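Local coordinates for spore coat polysaccharide biosynthesis protein SpsE (Bacillus subtilis, PDB 1VLI), which probably acts as an N-acylneuraminate-9-phosphate synthase-like enzyme in making the spore coat polysaccharide, at residues 119-122 with 126-129; 37-42 with 100-105; 173-178 with 348-353. All coordinates share one frame; numbering follows the deposited sequence.

Contact 1 (119-122 with 126-129)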
# COMPACT_ATOMS: atom_id res chain seq x y z
N SER A 119 4.79 7.60 -3.47
CA SER A 119 4.75 7.33 -2.04
C SER A 119 3.38 6.76 -1.61
O SER A 119 2.46 6.61 -2.43
CB SER A 119 5.06 8.61 -1.28
OG SER A 119 5.57 8.31 -0.01
N THR A 120 3.24 6.53 -0.31
CA THR A 120 2.06 5.93 0.30
C THR A 120 1.36 6.90 1.23
O THR A 120 2.02 7.60 2.01
CB THR A 120 2.51 4.71 1.13
OG1 THR A 120 3.28 3.87 0.29
CG2 THR A 120 1.35 3.85 1.54
N VAL A 121 0.03 6.93 1.16
CA VAL A 121 -0.76 7.71 2.12
C VAL A 121 -1.57 6.82 3.07
O VAL A 121 -1.96 5.71 2.70
CB VAL A 121 -1.65 8.76 1.43
CG1 VAL A 121 -0.79 9.68 0.63
CG2 VAL A 121 -2.68 8.14 0.55
N CYS A 122 -1.79 7.31 4.28
CA CYS A 122 -2.55 6.56 5.29
C CYS A 122 -3.66 7.33 6.00
O CYS A 122 -4.26 6.80 6.93
CB CYS A 122 -1.59 6.00 6.34
SG CYS A 122 -0.49 7.27 7.03
N SER A 126 -2.07 13.08 5.28
CA SER A 126 -0.96 12.60 4.45
C SER A 126 -1.35 12.71 2.97
O SER A 126 -0.53 13.10 2.12
CB SER A 126 -0.56 11.17 4.81
OG SER A 126 -1.69 10.30 4.83
N ALA A 127 -2.60 12.39 2.67
CA ALA A 127 -3.13 12.54 1.31
C ALA A 127 -2.98 13.99 0.79
O ALA A 127 -2.63 14.20 -0.35
CB ALA A 127 -4.57 12.06 1.23
N ASP A 128 -3.24 14.96 1.64
CA ASP A 128 -3.21 16.34 1.22
C ASP A 128 -1.79 16.81 0.96
O ASP A 128 -1.54 17.60 0.06
CB ASP A 128 -3.77 17.21 2.33
CG ASP A 128 -5.27 17.12 2.44
OD1 ASP A 128 -5.93 16.56 1.54
OD2 ASP A 128 -5.88 17.64 3.39
N LEU A 129 -0.88 16.36 1.81
CA LEU A 129 0.52 16.68 1.67
C LEU A 129 1.06 16.15 0.37
O LEU A 129 1.65 16.92 -0.40
CB LEU A 129 1.30 16.21 2.91
CG LEU A 129 1.05 17.13 4.12
CD1 LEU A 129 1.64 16.59 5.41
CD2 LEU A 129 1.57 18.55 3.84
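Ser126 reaches back from the first turn of its helix to the strand-end loop and accepts a hydrogen bond from the backbone of Cys122: Cys122 N lies 3.0 Å from Ser126 OG, with an N-H...O angle of 152°. The serine can do this because its OG sits between its own backbone N and carbonyl carbon (chi1 51°), which turns the hydroxyl toward the loop. The same OG is also hydrogen-bonded to Asp123 OD1, so this buried hydroxyl has two polar partners, a loop amide and a carboxylate, which together probably fix its rotation. Cys122 adds a looser contact, its SG standing 3.9 Å from Ser126 OG. On the apolar side Val121 lies against the helix backbone as much as against side chains. Its CG1, placed anti to the carbonyl carbon, rests 3.8 Å from Ala127 CA and also touches Ser126 O. Val121 CB is 3.7 Å from Ser126 OG. Ala127 meets the valine mainly through its CA; the Val121 and Ala127 CB atoms are 4.4 Å apart. The arrangement is a tight beta-alpha connection of the TIM barrel, folding the loop after strand 116-118 onto helix 124-131. Val121 also bonds through its backbone to Lys139 and touches Ile140, so that the loop lies between this helix and the neighbouring strand 138-140.

Contact 2 (37-42 with 100-105)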
# COMPACT_ATOMS: atom_id res chain seq x y z
N ILE A 37 12.91 3.37 3.64
CA ILE A 37 13.71 4.30 4.43
C ILE A 37 15.22 4.03 4.30
O ILE A 37 16.01 4.56 5.06
CB ILE A 37 13.29 4.31 5.93
CG1 ILE A 37 13.54 2.97 6.62
CG2 ILE A 37 11.86 4.77 6.10
CD1 ILE A 37 13.40 3.06 8.17
N ASN A 38 15.59 3.24 3.30
CA ASN A 38 16.97 2.81 3.10
C ASN A 38 17.99 3.91 2.71
O ASN A 38 19.13 3.60 2.38
CB ASN A 38 17.04 1.66 2.08
CG ASN A 38 16.43 0.35 2.62
OD1 ASN A 38 16.13 0.21 3.80
ND2 ASN A 38 16.25 -0.62 1.72
N HIS A 39 17.57 5.17 2.76
CA HIS A 39 18.49 6.31 2.60
C HIS A 39 19.23 6.67 3.91
O HIS A 39 20.11 7.52 3.92
CB HIS A 39 17.70 7.53 2.13
CG HIS A 39 16.47 7.81 2.95
ND1 HIS A 39 16.53 8.29 4.24
CD2 HIS A 39 15.15 7.68 2.66
CE1 HIS A 39 15.31 8.45 4.71
NE2 HIS A 39 14.45 8.09 3.77
N ASP A 40 18.81 6.02 5.00
CA ASP A 40 19.38 6.16 6.33
C ASP A 40 19.47 7.61 6.83
O ASP A 40 20.37 7.95 7.58
CB ASP A 40 20.74 5.46 6.38
CG ASP A 40 20.65 3.93 6.28
OD1 ASP A 40 19.59 3.33 6.63
OD2 ASP A 40 21.63 3.23 5.88
N GLY A 41 18.53 8.47 6.40
CA GLY A 41 18.54 9.90 6.72
C GLY A 41 19.61 10.74 6.04
O GLY A 41 19.90 11.85 6.45
N LYS A 42 20.20 10.20 4.99
CA LYS A 42 21.22 10.91 4.24
C LYS A 42 20.70 11.19 2.83
O LYS A 42 20.43 10.24 2.05
CB LYS A 42 22.50 10.08 4.18
CG LYS A 42 23.03 9.70 5.55
CD LYS A 42 24.54 9.48 5.51
CE LYS A 42 24.91 8.01 5.40
NZ LYS A 42 24.41 7.26 6.59
N ALA A 100 11.35 17.77 5.18
CA ALA A 100 10.56 18.47 4.18
C ALA A 100 11.40 19.16 3.09
O ALA A 100 10.94 19.30 1.95
CB ALA A 100 9.63 19.45 4.85
N GLU A 101 12.62 19.58 3.43
CA GLU A 101 13.46 20.25 2.44
C GLU A 101 14.05 19.32 1.41
O GLU A 101 14.68 19.78 0.44
CB GLU A 101 14.54 21.14 3.07
CG GLU A 101 15.59 20.44 3.93
CD GLU A 101 15.23 20.32 5.41
OE1 GLU A 101 14.06 20.59 5.83
OE2 GLU A 101 16.15 19.95 6.18
N TRP A 102 13.87 18.01 1.61
CA TRP A 102 14.33 17.01 0.64
C TRP A 102 13.42 16.90 -0.57
O TRP A 102 13.90 16.62 -1.66
CB TRP A 102 14.38 15.62 1.28
CG TRP A 102 15.54 15.33 2.17
CD1 TRP A 102 16.38 16.23 2.77
CD2 TRP A 102 15.96 14.03 2.60
NE1 TRP A 102 17.31 15.57 3.53
CE2 TRP A 102 17.08 14.21 3.45
CE3 TRP A 102 15.51 12.73 2.36
CZ2 TRP A 102 17.74 13.14 4.05
CZ3 TRP A 102 16.17 11.67 2.96
CH2 TRP A 102 17.27 11.88 3.79
N ILE A 103 12.13 17.14 -0.38
CA ILE A 103 11.07 16.69 -1.27
C ILE A 103 11.11 17.26 -2.70
O ILE A 103 11.10 16.50 -3.67
CB ILE A 103 9.68 16.87 -0.59
CG1 ILE A 103 9.64 16.12 0.76
CG2 ILE A 103 8.56 16.41 -1.51
CD1 ILE A 103 9.81 14.57 0.69
N LEU A 104 11.16 18.58 -2.84
CA LEU A 104 11.29 19.19 -4.18
C LEU A 104 12.55 18.71 -4.93
O LEU A 104 12.44 18.23 -6.07
CB LEU A 104 11.17 20.73 -4.15
CG LEU A 104 9.81 21.22 -3.60
CD1 LEU A 104 9.60 22.72 -3.77
CD2 LEU A 104 8.61 20.46 -4.21
N PRO A 105 13.73 18.79 -4.29
CA PRO A 105 14.95 18.17 -4.84
C PRO A 105 14.79 16.70 -5.24
O PRO A 105 15.17 16.35 -6.36
CB PRO A 105 15.97 18.31 -3.71
CG PRO A 105 15.51 19.52 -2.98
CD PRO A 105 14.01 19.49 -3.02
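His39 offers a ring face to the edge of Trp102 in a T-shaped (edge-to-face) stack, and no hydrogen bond crosses between the two segments. The first segment enters through a type I beta turn from Ile37 to Asp40, closed by Asp40 N to Ile37 O, and Ile37 O lies over one face of the imidazole. Trp102 CZ3 stands over the centre of the opposite face, 3.6 Å from His39 ND1; the ring centroids are 5.0 Å apart and the planes meet at 78°. His39 CG sits between the backbone N and the carbonyl carbon (chi1 50°), which puts ND1 where it accepts a hydrogen bond from Gly41 N (2.9 Å), nearly in the ring plane; this helps to hold the imidazole's rotation. Replacing His39 with an alanine would probably leave Gly41 N without this acceptor and the outer edge of the indole without the face it meets. A second turn, type I' from His39 to Lys42, brings Gly41 on at positive phi, and Gly41 C approaches Trp102 CH2 to 3.4 Å near the indole plane. Lys42 N follows, 3.6 Å from Trp102 CH2, while its own bond goes back to His39 O. Lys42 occupies the N-cap position of helix 43-56, whose Ala46 and Leu49 touch His39 and whose Leu43 touches Trp102. A beta-alpha loop of the TIM barrel, between strand 30-36 and helix 43-56, is thus packed against the region leading into helix 103-112.

Contact 3 (173-178 with 348-353)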
# COMPACT_ATOMS: atom_id res chain seq x y z
N VAL A 173 -11.32 -7.02 -0.80
CA VAL A 173 -10.78 -6.53 -2.05
C VAL A 173 -11.93 -5.87 -2.82
O VAL A 173 -11.82 -4.72 -3.32
CB VAL A 173 -10.10 -7.65 -2.80
CG1 VAL A 173 -9.64 -7.21 -4.14
CG2 VAL A 173 -8.89 -8.12 -2.05
N HIS A 174 -13.07 -6.55 -2.81
CA HIS A 174 -14.26 -6.06 -3.48
C HIS A 174 -14.79 -4.75 -2.93
O HIS A 174 -15.18 -3.87 -3.71
CB HIS A 174 -15.34 -7.12 -3.42
CG HIS A 174 -16.60 -6.72 -4.11
ND1 HIS A 174 -16.71 -6.67 -5.48
CD2 HIS A 174 -17.82 -6.40 -3.62
CE1 HIS A 174 -17.94 -6.31 -5.80
NE2 HIS A 174 -18.63 -6.15 -4.69
N GLU A 175 -14.80 -4.62 -1.61
CA GLU A 175 -15.37 -3.48 -0.93
C GLU A 175 -14.49 -2.25 -1.16
O GLU A 175 -14.99 -1.14 -1.31
CB GLU A 175 -15.55 -3.75 0.57
CG GLU A 175 -16.32 -2.67 1.30
CD GLU A 175 -16.76 -3.08 2.70
OE1 GLU A 175 -16.19 -4.06 3.22
OE2 GLU A 175 -17.67 -2.43 3.28
N ALA A 176 -13.19 -2.47 -1.14
CA ALA A 176 -12.21 -1.42 -1.41
C ALA A 176 -12.36 -0.94 -2.85
O ALA A 176 -12.33 0.28 -3.13
CB ALA A 176 -10.82 -1.92 -1.16
N TRP A 177 -12.55 -1.91 -3.75
CA TRP A 177 -12.72 -1.65 -5.17
C TRP A 177 -13.97 -0.82 -5.46
O TRP A 177 -13.87 0.27 -6.09
CB TRP A 177 -12.74 -2.96 -5.95
CG TRP A 177 -12.93 -2.80 -7.45
CD1 TRP A 177 -11.96 -2.50 -8.39
CD2 TRP A 177 -14.14 -2.96 -8.17
NE1 TRP A 177 -12.52 -2.45 -9.65
CE2 TRP A 177 -13.86 -2.74 -9.54
CE3 TRP A 177 -15.46 -3.29 -7.80
CZ2 TRP A 177 -14.83 -2.82 -10.53
CZ3 TRP A 177 -16.43 -3.35 -8.77
CH2 TRP A 177 -16.12 -3.13 -10.12
N ARG A 178 -15.12 -1.32 -5.00
CA ARG A 178 -16.40 -0.64 -5.11
C ARG A 178 -16.41 0.77 -4.58
O ARG A 178 -17.08 1.63 -5.13
CB ARG A 178 -17.49 -1.40 -4.35
CG ARG A 178 -18.12 -2.49 -5.17
CD ARG A 178 -19.44 -3.00 -4.59
NE ARG A 178 -20.58 -2.26 -5.12
CZ ARG A 178 -21.85 -2.63 -4.98
NH1 ARG A 178 -22.16 -3.74 -4.32
NH2 ARG A 178 -22.82 -1.88 -5.50
N HIS A 348 -15.92 -1.81 12.26
CA HIS A 348 -15.41 -1.61 10.89
C HIS A 348 -15.56 -0.16 10.40
O HIS A 348 -16.59 0.47 10.65
CB HIS A 348 -16.15 -2.52 9.93
CG HIS A 348 -15.48 -2.63 8.61
ND1 HIS A 348 -15.61 -1.66 7.63
CD2 HIS A 348 -14.66 -3.56 8.10
CE1 HIS A 348 -14.91 -2.01 6.57
NE2 HIS A 348 -14.32 -3.17 6.84
N PRO A 349 -14.53 0.39 9.76
CA PRO A 349 -14.62 1.74 9.21
C PRO A 349 -15.82 2.04 8.30
O PRO A 349 -16.11 3.22 8.05
CB PRO A 349 -13.30 1.87 8.44
CG PRO A 349 -12.38 1.07 9.24
CD PRO A 349 -13.18 -0.17 9.58
N ARG A 350 -16.52 1.02 7.79
CA ARG A 350 -17.72 1.27 6.96
C ARG A 350 -18.82 1.99 7.75
O ARG A 350 -19.78 2.50 7.18
CB ARG A 350 -18.25 -0.04 6.29
CG ARG A 350 -19.14 -0.92 7.21
CD ARG A 350 -19.78 -2.17 6.54
NE ARG A 350 -18.76 -3.03 5.96
CZ ARG A 350 -18.10 -3.99 6.61
NH1 ARG A 350 -18.35 -4.28 7.88
NH2 ARG A 350 -17.17 -4.67 5.95
N PHE A 351 -18.69 2.05 9.07
CA PHE A 351 -19.71 2.73 9.87
C PHE A 351 -19.31 4.12 10.31
O PHE A 351 -20.06 4.75 11.03
CB PHE A 351 -20.11 1.89 11.09
CG PHE A 351 -20.56 0.47 10.74
CD1 PHE A 351 -21.85 0.22 10.24
CD2 PHE A 351 -19.68 -0.60 10.89
CE1 PHE A 351 -22.27 -1.07 9.95
CE2 PHE A 351 -20.09 -1.90 10.61
CZ PHE A 351 -21.39 -2.13 10.13
N PHE A 352 -18.18 4.62 9.84
CA PHE A 352 -17.68 5.88 10.36
C PHE A 352 -18.59 7.06 9.99
O PHE A 352 -18.98 7.86 10.86
CB PHE A 352 -16.22 6.10 9.94
CG PHE A 352 -15.61 7.32 10.55
CD1 PHE A 352 -15.08 7.28 11.85
CD2 PHE A 352 -15.55 8.51 9.84
CE1 PHE A 352 -14.51 8.41 12.43
CE2 PHE A 352 -14.99 9.64 10.41
CZ PHE A 352 -14.46 9.59 11.71
N GLU A 353 -18.96 7.15 8.71
CA GLU A 353 -19.92 8.17 8.25
C GLU A 353 -21.21 8.16 9.05
O GLU A 353 -21.64 9.19 9.56
CB GLU A 353 -20.20 8.00 6.76
CG GLU A 353 -19.39 8.95 5.90
CD GLU A 353 -19.10 8.37 4.52
OE1 GLU A 353 -20.03 7.81 3.91
OE2 GLU A 353 -17.93 8.47 4.05
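Arg350 and Glu175 form a bidentate salt bridge, a worked case of side-on pairing between a guanidinium and a carboxylate. Arg350 NE binds Glu175 OE2 at 3.0 Å and Arg350 NH2 binds Glu175 OE1 at 3.0 Å; both bonds are nearly straight. Each oxygen uses its syn lone pair, and the two flat groups lie only 7° from coplanar, so the paired bonds resist twisting of one group against the other. The glutamate gets there on an extended chain, with CG anti to the backbone N (chi1 -172°), whereas the arginine bends at chi3 to bring its NE edge round to the acid. His348 lies beneath the guanidinium, with Arg350 NH2 above the centre of its ring. The imidazole is held in turn by Arg350 N, which donates to His348 ND1 at 2.8 Å close to the ring plane, and Pro349 CD packs on its other face. Glu175 OE1 passes 4.1 Å from His348 CE1, and the bond accepted at His348 ND1 would argue for a neutral ring. Both Glu175 and Arg350 rest on Leu148 of helix 148-155. The bridge thus links helix 170-181 of the NeuB barrel to the turn leading into helix 352-356 of the SAF domain, whose Pro349 and Phe352 pack on strand 335-338.

Overall arrangement
The three contacts run from core to surface. Contact 1 is buried, contact 2 partly so, and contact 3 lies at the surface. No helix or strand is shared by any two of them: contacts 1 and 2 both belong to the NeuB barrel, their centres 16 Å apart, whereas contact 3 spans the barrel and the SAF domain. Chemistry follows place. A backbone amide and small side chains serve the short local connection, aromatic rings join a loop to the region entering a helix, 58 residues on, and a paired charge interaction spans the domains across 170 residues. Contacts 2 and 3 lie on opposite sides of the chain's centre, about 33 Å apart between centres.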